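Local coordinates for protein fusolin (Unidentified entomopoxvirus, PDB 4OW5) that probably binds chitin through a copper- or zinc-binding domain of the lytic polysaccharide monooxygenase type, enhances viral virulence and crystallizes in vivo into viral spindles, at residues W117-I122 with D230-H235; I134-C139 with V200-R205. All coordinates share one frame; numbering follows the deposited sequence.

Contact 1 of 2, residues W117-I122 with D230-H235; sequences WTPTVI and DVIFAH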
ATOM      1  N   TRP A 117     -12.230  -0.701  -2.891  1.00 13.24           N
ATOM      2  CA  TRP A 117     -12.542  -1.118  -4.260  1.00 12.05           C
ATOM      3  C   TRP A 117     -11.427  -1.999  -4.790  1.00 14.51           C
ATOM      4  O   TRP A 117     -10.275  -1.691  -4.528  1.00 13.48           O
ATOM      5  CB  TRP A 117     -12.753   0.085  -5.182  1.00 10.43           C
ATOM      6  CG  TRP A 117     -14.039   0.804  -4.911  1.00 10.10           C
ATOM      7  CD1 TRP A 117     -14.222   1.927  -4.158  1.00 12.27           C
ATOM      8  CD2 TRP A 117     -15.335   0.388  -5.331  1.00  9.85           C
ATOM      9  NE1 TRP A 117     -15.546   2.306  -4.201  1.00 11.20           N
ATOM     10  CE2 TRP A 117     -16.261   1.325  -4.826  1.00 11.86           C
ATOM     11  CE3 TRP A 117     -15.806  -0.681  -6.113  1.00 10.95           C
ATOM     12  CZ2 TRP A 117     -17.619   1.226  -5.075  1.00 11.64           C
ATOM     13  CZ3 TRP A 117     -17.163  -0.777  -6.356  1.00 11.30           C
ATOM     14  CH2 TRP A 117     -18.046   0.171  -5.855  1.00 11.75           C
ATOM     15  N   THR A 118     -11.758  -3.110  -5.475  1.00 10.76           N
ATOM     16  CA  THR A 118     -10.748  -4.045  -5.953  1.00 10.77           C
ATOM     17  C   THR A 118     -10.046  -3.430  -7.155  1.00 13.98           C
ATOM     18  O   THR A 118     -10.709  -3.143  -8.157  1.00 11.20           O
ATOM     19  CB  THR A 118     -11.334  -5.408  -6.305  1.00 19.11           C
ATOM     20  OG1 THR A 118     -11.966  -5.938  -5.153  1.00 18.74           O
ATOM     21  CG2 THR A 118     -10.254  -6.409  -6.820  1.00 17.95           C
ATOM     22  N   PRO A 119      -8.710  -3.269  -7.096  1.00 10.82           N
ATOM     23  CA  PRO A 119      -8.014  -2.690  -8.238  1.00 11.30           C
ATOM     24  C   PRO A 119      -7.412  -3.695  -9.166  1.00 12.29           C
ATOM     25  O   PRO A 119      -7.162  -4.828  -8.801  1.00 12.19           O
ATOM     26  CB  PRO A 119      -6.895  -1.913  -7.556  1.00 13.08           C
ATOM     27  CG  PRO A 119      -6.483  -2.864  -6.412  1.00 16.96           C
ATOM     28  CD  PRO A 119      -7.787  -3.490  -5.959  1.00 13.61           C
ATOM     29  N   THR A 120      -7.082  -3.228 -10.352  1.00 10.70           N
ATOM     30  CA  THR A 120      -6.205  -3.908 -11.274  1.00 10.06           C
ATOM     31  C   THR A 120      -4.807  -3.747 -10.673  1.00 14.40           C
ATOM     32  O   THR A 120      -4.395  -2.613 -10.410  1.00 13.04           O
ATOM     33  CB  THR A 120      -6.282  -3.291 -12.677  1.00 14.53           C
ATOM     34  OG1 THR A 120      -7.559  -3.596 -13.250  1.00 15.65           O
ATOM     35  CG2 THR A 120      -5.111  -3.763 -13.586  1.00 13.39           C
ATOM     36  N   VAL A 121      -4.079  -4.837 -10.487  1.00 12.25           N
ATOM     37  CA  VAL A 121      -2.748  -4.818  -9.883  1.00 13.44           C
ATOM     38  C   VAL A 121      -1.692  -4.914 -10.955  1.00 15.27           C
ATOM     39  O   VAL A 121      -1.544  -5.963 -11.565  1.00 14.18           O
ATOM     40  CB  VAL A 121      -2.598  -5.969  -8.870  1.00 17.55           C
ATOM     41  CG1 VAL A 121      -1.183  -6.012  -8.303  1.00 17.79           C
ATOM     42  CG2 VAL A 121      -3.653  -5.855  -7.757  1.00 17.64           C
ATOM     43  N   ILE A 122      -0.926  -3.839 -11.149  1.00 12.77           N
ATOM     44  CA  ILE A 122       0.131  -3.781 -12.150  1.00 12.96           C
ATOM     45  C   ILE A 122       1.500  -3.938 -11.456  1.00 18.66           C
ATOM     46  O   ILE A 122       1.933  -3.034 -10.752  1.00 16.87           O
ATOM     47  CB  ILE A 122       0.028  -2.448 -12.956  1.00 16.30           C
ATOM     48  CG1 ILE A 122      -1.418  -2.339 -13.573  1.00 15.68           C
ATOM     49  CG2 ILE A 122       1.156  -2.364 -14.052  1.00 15.28           C
ATOM     50  CD1 ILE A 122      -1.678  -1.136 -14.290  1.00 19.20           C
ATOM     51  N   ASP A 230     -10.157   1.392 -10.968  1.00  8.74           N
ATOM     52  CA  ASP A 230      -9.301   1.285  -9.778  1.00  9.10           C
ATOM     53  C   ASP A 230      -8.010   0.539 -10.135  1.00 12.87           C
ATOM     54  O   ASP A 230      -8.043  -0.517 -10.770  1.00 14.74           O
ATOM     55  CB  ASP A 230     -10.045   0.574  -8.655  1.00 10.44           C
ATOM     56  CG  ASP A 230     -11.343   1.283  -8.296  1.00 18.63           C
ATOM     57  OD1 ASP A 230     -11.270   2.435  -7.775  1.00 17.31           O
ATOM     58  OD2 ASP A 230     -12.438   0.699  -8.547  1.00 13.97           O
ATOM     59  N   VAL A 231      -6.893   1.082  -9.744  1.00 10.15           N
ATOM     60  CA  VAL A 231      -5.564   0.565 -10.091  1.00 10.88           C
ATOM     61  C   VAL A 231      -4.569   0.738  -8.930  1.00 14.15           C
ATOM     62  O   VAL A 231      -4.612   1.724  -8.195  1.00 13.11           O
ATOM     63  CB  VAL A 231      -5.006   1.303 -11.366  1.00 15.39           C
ATOM     64  CG1 VAL A 231      -3.688   0.686 -11.883  1.00 13.99           C
ATOM     65  CG2 VAL A 231      -6.023   1.395 -12.497  1.00 16.36           C
ATOM     66  N   ILE A 232      -3.591  -0.174  -8.868  1.00 11.45           N
ATOM     67  CA  ILE A 232      -2.498  -0.117  -7.923  1.00 11.53           C
ATOM     68  C   ILE A 232      -1.246  -0.695  -8.559  1.00 15.15           C
ATOM     69  O   ILE A 232      -1.308  -1.681  -9.285  1.00 14.88           O
ATOM     70  CB  ILE A 232      -2.818  -0.822  -6.573  1.00 13.15           C
ATOM     71  CG1 ILE A 232      -1.882  -0.294  -5.474  1.00 13.56           C
ATOM     72  CG2 ILE A 232      -2.789  -2.354  -6.665  1.00 13.13           C
ATOM     73  CD1 ILE A 232      -2.191  -0.858  -4.050  1.00 13.32           C
ATOM     74  N   PHE A 233      -0.110  -0.090  -8.279  1.00 11.68           N
ATOM     75  CA  PHE A 233       1.160  -0.635  -8.705  1.00 12.74           C
ATOM     76  C   PHE A 233       1.649  -1.567  -7.588  1.00 18.48           C
ATOM     77  O   PHE A 233       1.503  -1.227  -6.419  1.00 22.14           O
ATOM     78  CB  PHE A 233       2.167   0.500  -9.002  1.00 13.81           C
ATOM     79  CG  PHE A 233       1.828   1.191 -10.296  1.00 15.43           C
ATOM     80  CD1 PHE A 233       1.956   0.530 -11.501  1.00 16.92           C
ATOM     81  CD2 PHE A 233       1.384   2.506 -10.307  1.00 17.32           C
ATOM     82  CE1 PHE A 233       1.599   1.140 -12.689  1.00 19.20           C
ATOM     83  CE2 PHE A 233       1.073   3.135 -11.508  1.00 20.37           C
ATOM     84  CZ  PHE A 233       1.212   2.450 -12.699  1.00 19.01           C
ATOM     85  N   ALA A 234       2.163  -2.739  -7.925  1.00 15.79           N
ATOM     86  CA  ALA A 234       2.732  -3.659  -6.943  1.00 14.47           C
ATOM     87  C   ALA A 234       4.260  -3.553  -7.021  1.00 18.46           C
ATOM     88  O   ALA A 234       4.842  -3.697  -8.097  1.00 18.04           O
ATOM     89  CB  ALA A 234       2.259  -5.076  -7.174  1.00 15.36           C
ATOM     90  N   HIS A 235       4.901  -3.218  -5.910  1.00 16.52           N
ATOM     91  CA  HIS A 235       6.357  -3.026  -5.911  1.00 17.84           C
ATOM     92  C   HIS A 235       7.118  -4.307  -5.961  1.00 17.26           C
ATOM     93  O   HIS A 235       6.715  -5.299  -5.365  1.00 17.47           O
ATOM     94  CB  HIS A 235       6.798  -2.269  -4.670  1.00 20.36           C
ATOM     95  CG  HIS A 235       6.293  -0.870  -4.608  1.00 25.81           C
ATOM     96  ND1 HIS A 235       5.256  -0.517  -3.757  1.00 29.78           N
ATOM     97  CD2 HIS A 235       6.726   0.234  -5.258  1.00 29.27           C
ATOM     98  CE1 HIS A 235       5.059   0.780  -3.956  1.00 29.93           C
ATOM     99  NE2 HIS A 235       5.931   1.270  -4.848  1.00 30.05           N
TER
HETATM  100  O   HOH W   1     -12.912  -1.895  -9.004  1.00 15.26           O
HETATM  101  O   HOH W   2      -9.288  -1.732 -12.801  1.00 12.28           O

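Contact 2 of 2, residues I134-C139 with V200-R205; sequences IEFEFC and VGIPVR. With EDO (1,2-ethanediol), chain G.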
ATOM      1  N   ILE A 134       0.591   1.878 -20.051  1.00 17.13           N
ATOM      2  CA  ILE A 134      -0.450   0.871 -20.087  1.00 17.82           C
ATOM      3  C   ILE A 134      -1.177   1.044 -21.405  1.00 20.28           C
ATOM      4  O   ILE A 134      -1.492   2.168 -21.791  1.00 18.38           O
ATOM      5  CB  ILE A 134      -1.403   0.838 -18.869  1.00 20.82           C
ATOM      6  CG1 ILE A 134      -2.510   1.881 -18.913  1.00 23.38           C
ATOM      7  CG2 ILE A 134      -0.616   0.878 -17.578  1.00 22.14           C
ATOM      8  CD1 ILE A 134      -3.537   1.733 -17.750  1.00 36.84           C
ATOM      9  N   GLU A 135      -1.504  -0.065 -22.058  1.00 14.89           N
ATOM     10  CA  GLU A 135      -2.291   0.029 -23.255  1.00 15.17           C
ATOM     11  C   GLU A 135      -3.775  -0.079 -22.866  1.00 15.37           C
ATOM     12  O   GLU A 135      -4.280  -1.160 -22.623  1.00 15.79           O
ATOM     13  CB  GLU A 135      -1.888  -0.998 -24.299  1.00 16.26           C
ATOM     14  CG  GLU A 135      -2.600  -0.759 -25.613  1.00 22.15           C
ATOM     15  CD  GLU A 135      -2.407  -1.873 -26.618  1.00 41.54           C
ATOM     16  OE1 GLU A 135      -2.777  -3.029 -26.306  1.00 27.31           O
ATOM     17  OE2 GLU A 135      -2.000  -1.567 -27.761  1.00 37.59           O
ATOM     18  N   PHE A 136      -4.446   1.049 -22.831  1.00 12.92           N
ATOM     19  CA  PHE A 136      -5.860   1.142 -22.555  1.00 14.08           C
ATOM     20  C   PHE A 136      -6.657   0.404 -23.600  1.00 15.83           C
ATOM     21  O   PHE A 136      -6.339   0.498 -24.787  1.00 16.18           O
ATOM     22  CB  PHE A 136      -6.347   2.612 -22.526  1.00 17.12           C
ATOM     23  CG  PHE A 136      -6.097   3.331 -21.234  1.00 21.43           C
ATOM     24  CD1 PHE A 136      -7.052   3.345 -20.240  1.00 25.59           C
ATOM     25  CD2 PHE A 136      -4.908   4.013 -21.021  1.00 26.57           C
ATOM     26  CE1 PHE A 136      -6.837   4.036 -19.052  1.00 27.69           C
ATOM     27  CE2 PHE A 136      -4.681   4.685 -19.818  1.00 30.10           C
ATOM     28  CZ  PHE A 136      -5.658   4.714 -18.855  1.00 28.10           C
ATOM     29  N   GLU A 137      -7.699  -0.300 -23.173  1.00 12.44           N
ATOM     30  CA  GLU A 137      -8.672  -0.925 -24.067  1.00 11.48           C
ATOM     31  C   GLU A 137     -10.054  -0.491 -23.614  1.00 13.99           C
ATOM     32  O   GLU A 137     -10.428  -0.678 -22.443  1.00 12.84           O
ATOM     33  CB  GLU A 137      -8.545  -2.470 -24.101  1.00 12.53           C
ATOM     34  CG  GLU A 137      -9.373  -3.078 -25.220  1.00 13.02           C
ATOM     35  CD  GLU A 137      -9.499  -4.589 -25.220  1.00 24.86           C
ATOM     36  OE1 GLU A 137      -9.961  -5.137 -24.196  1.00 23.44           O
ATOM     37  OE2 GLU A 137      -9.223  -5.218 -26.267  1.00 20.36           O
ATOM     38  N   PHE A 138     -10.758   0.206 -24.486  1.00 11.90           N
ATOM     39  CA  PHE A 138     -12.125   0.634 -24.254  1.00 11.04           C
ATOM     40  C   PHE A 138     -13.011  -0.167 -25.227  1.00 15.40           C
ATOM     41  O   PHE A 138     -12.754  -0.193 -26.440  1.00 14.90           O
ATOM     42  CB  PHE A 138     -12.264   2.141 -24.417  1.00 12.28           C
ATOM     43  CG  PHE A 138     -13.594   2.644 -23.922  1.00 13.11           C
ATOM     44  CD1 PHE A 138     -14.701   2.653 -24.751  1.00 15.83           C
ATOM     45  CD2 PHE A 138     -13.745   3.092 -22.613  1.00 13.26           C
ATOM     46  CE1 PHE A 138     -15.947   3.057 -24.270  1.00 15.57           C
ATOM     47  CE2 PHE A 138     -14.974   3.567 -22.164  1.00 16.70           C
ATOM     48  CZ  PHE A 138     -16.076   3.523 -22.992  1.00 14.88           C
ATOM     49  N   CYS A 139     -14.009  -0.822 -24.680  1.00 12.66           N
ATOM     50  CA  CYS A 139     -14.903  -1.744 -25.356  1.00 13.58           C
ATOM     51  C   CYS A 139     -16.198  -1.049 -25.769  1.00 16.04           C
ATOM     52  O   CYS A 139     -17.065  -0.834 -24.916  1.00 13.28           O
ATOM     53  CB  CYS A 139     -15.173  -2.922 -24.428  1.00 16.37           C
ATOM     54  SG  CYS A 139     -16.190  -4.242 -25.132  1.00 22.07           S
ATOM     55  N   VAL A 200      -0.805   5.032 -22.822  1.00 21.99           N
ATOM     56  CA  VAL A 200      -0.610   6.242 -22.032  1.00 22.20           C
ATOM     57  C   VAL A 200       0.392   5.902 -20.972  1.00 22.29           C
ATOM     58  O   VAL A 200       0.321   4.798 -20.415  1.00 19.84           O
ATOM     59  CB  VAL A 200      -1.939   6.748 -21.407  1.00 27.88           C
ATOM     60  CG1 VAL A 200      -1.725   8.045 -20.632  1.00 28.04           C
ATOM     61  CG2 VAL A 200      -3.000   6.924 -22.468  1.00 28.60           C
ATOM     62  N   GLY A 201       1.317   6.829 -20.712  1.00 18.78           N
ATOM     63  CA  GLY A 201       2.278   6.694 -19.643  1.00 18.25           C
ATOM     64  C   GLY A 201       1.554   7.058 -18.373  1.00 21.78           C
ATOM     65  O   GLY A 201       1.025   8.157 -18.272  1.00 23.28           O
ATOM     66  N   ILE A 202       1.436   6.128 -17.451  1.00 16.84           N
ATOM     67  CA  ILE A 202       0.731   6.365 -16.180  1.00 15.86           C
ATOM     68  C   ILE A 202       1.728   6.784 -15.131  1.00 19.30           C
ATOM     69  O   ILE A 202       2.637   6.008 -14.857  1.00 17.61           O
ATOM     70  CB  ILE A 202      -0.023   5.089 -15.740  1.00 16.83           C
ATOM     71  CG1 ILE A 202      -0.970   4.596 -16.860  1.00 17.12           C
ATOM     72  CG2 ILE A 202      -0.790   5.334 -14.433  1.00 17.93           C
ATOM     73  CD1 ILE A 202      -2.076   5.587 -17.260  1.00 24.85           C
ATOM     74  N   PRO A 203       1.564   7.964 -14.498  1.00 18.39           N
ATOM     75  CA  PRO A 203       2.487   8.344 -13.415  1.00 19.08           C
ATOM     76  C   PRO A 203       2.447   7.293 -12.317  1.00 22.18           C
ATOM     77  O   PRO A 203       1.373   6.830 -11.933  1.00 18.90           O
ATOM     78  CB  PRO A 203       1.945   9.709 -12.925  1.00 21.55           C
ATOM     79  CG  PRO A 203       1.097  10.206 -14.059  1.00 26.39           C
ATOM     80  CD  PRO A 203       0.527   8.995 -14.713  1.00 21.81           C
ATOM     81  N   VAL A 204       3.607   6.884 -11.849  1.00 19.70           N
ATOM     82  CA  VAL A 204       3.638   5.914 -10.824  1.00 20.89           C
ATOM     83  C   VAL A 204       3.063   6.610  -9.543  1.00 26.01           C
ATOM     84  O   VAL A 204       3.037   7.847  -9.403  1.00 24.66           O
ATOM     85  CB  VAL A 204       5.037   5.250 -10.672  1.00 26.50           C
ATOM     86  CG1 VAL A 204       5.061   4.250  -9.537  1.00 26.59           C
ATOM     87  CG2 VAL A 204       5.386   4.511 -11.951  1.00 27.41           C
ATOM     88  N   ARG A 205       2.333   5.818  -8.823  1.00 21.23           N
ATOM     89  CA  ARG A 205       1.682   6.193  -7.571  1.00 19.18           C
ATOM     90  C   ARG A 205       2.149   5.178  -6.572  1.00 19.21           C
ATOM     91  O   ARG A 205       2.339   4.008  -6.931  1.00 16.79           O
ATOM     92  CB  ARG A 205       0.154   6.159  -7.744  1.00 19.05           C
ATOM     93  CG  ARG A 205      -0.415   7.300  -8.579  1.00 18.92           C
ATOM     94  CD  ARG A 205      -0.654   8.522  -7.756  1.00 19.44           C
ATOM     95  NE  ARG A 205      -1.221   9.632  -8.531  1.00 19.79           N
ATOM     96  CZ  ARG A 205      -0.521  10.465  -9.290  1.00 22.45           C
ATOM     97  NH1 ARG A 205       0.793  10.326  -9.412  1.00 20.86           N
ATOM     98  NH2 ARG A 205      -1.127  11.449  -9.934  1.00 15.72           N
TER
HETATM   99  C1  EDO G 406       1.533  13.665 -10.458  1.00 43.03           C
HETATM  100  O1  EDO G 406       0.807  12.987 -11.474  1.00 38.16           O
HETATM  101  C2  EDO G 406       2.962  13.083 -10.376  1.00 44.76           C
HETATM  102  O2  EDO G 406       3.344  12.979  -9.010  1.00 48.76           O

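Contact 1 of 2, residues W117-I122 with D230-H235
Ile122 lies beside Phe233, its CG2 3.8 Å from ring atom CE1, while its other branch crosses over to Val231, Ile122 CD1 reaching Val231 CG1 at 3.6 Å. The branched chain suits this buried face: with CG1 anti to the carbonyl carbon (chi1 -56°), one isoleucine serves two neighbours. On the other face, Ile232 CG2 meets Pro119 CG at 3.7 Å and also touches Val121 CG2, and the small methyl of Ala234 meets Val121 CG1. The two faces are set by a parallel ladder of four hydrogen bonds, in which Thr120 N to Asp230 O, Ile232 N to Thr120 O, Ile122 N to Ile232 O and Ala234 N to Ile122 O all span 2.9 to 3.0 Å. Proline, lacking an N-H, fits just ahead of the first of them. There Asp230 OD2 approaches Trp117 CB at 3.4 Å, and one water joins that oxygen to Thr118 O. Arg10 meets both residues, forming a salt bridge with Asp230 OD1 and a cation-pi contact with Trp117. Thr120 OG1 hydrogen-bonds Tyr345 of the second subunit. The Trp117 ring packs on helix 32-47, and strand 120-123 joins the mixed sheet parallel to strand 223-234, which is also flanked by strand 209-217.

Contact 2 of 2, residues I134-C139 with V200-R205
Phe136 points the edge of its ring at the tip of Ile202, Phe136 CE2 lying 3.8 Å from Ile202 CD1, and also overlaps Val200, whose CG2 comes obliquely to within 3.8 Å of Phe136 CD2. Ile134 completes the cluster from its own strand: its CD1 lies over one face of the Phe136 ring, offset toward the rim, and its CG1 touches Ile202 CG1 at 3.7 Å. That placement follows from Ile134 chi1 (81°), which sets CG1 in the crowded position between the backbone N and the carbonyl carbon. A flat ring can present an edge and a face to different aliphatic neighbours, which suits phenylalanine to this buried place. The backbones meet through a hydrogen-bonded antiparallel pair, Ile134 with Val200: Ile134 N reaches Val200 O at 3.0 Å and Val200 N reaches Ile134 O at 3.1 Å. Farther along, Arg205 NH2 hydrogen-bonds O1 of an ethanediol (2.9 Å), probably from the crystallisation liquor, and also Thr154 O. Strand 131-140 runs between strands 2-6 and 194-203, tied at its far end by the Cys139-Cys189 disulfide, while the apolar cluster packs against Ile151 and Ile153 (strand 147-154) and Ile173 (strand 170-176) of the mixed sheet, as in a beta-sandwich core.

In the fold
The two contacts belong to different sheets of the fibronectin type III-like fold, contact 1 to the mixed sheet and contact 2 to the antiparallel one. They meet directly: the Phe233 ring of contact 1 packs with CZ 3.9 Å from Ile202 CG2 of contact 2, and its CE2 lies against Pro203 O. The four residues that touch in contact 2 are all buried, and the contact is carried mainly by aliphatic and aromatic side chains, with a single backbone pair. Contact 1, partly buried, is a longer parallel ladder whose opening end adds charge and water. In sequence contact 2 nests inside the loop closed by contact 1, and both touch the second subunit.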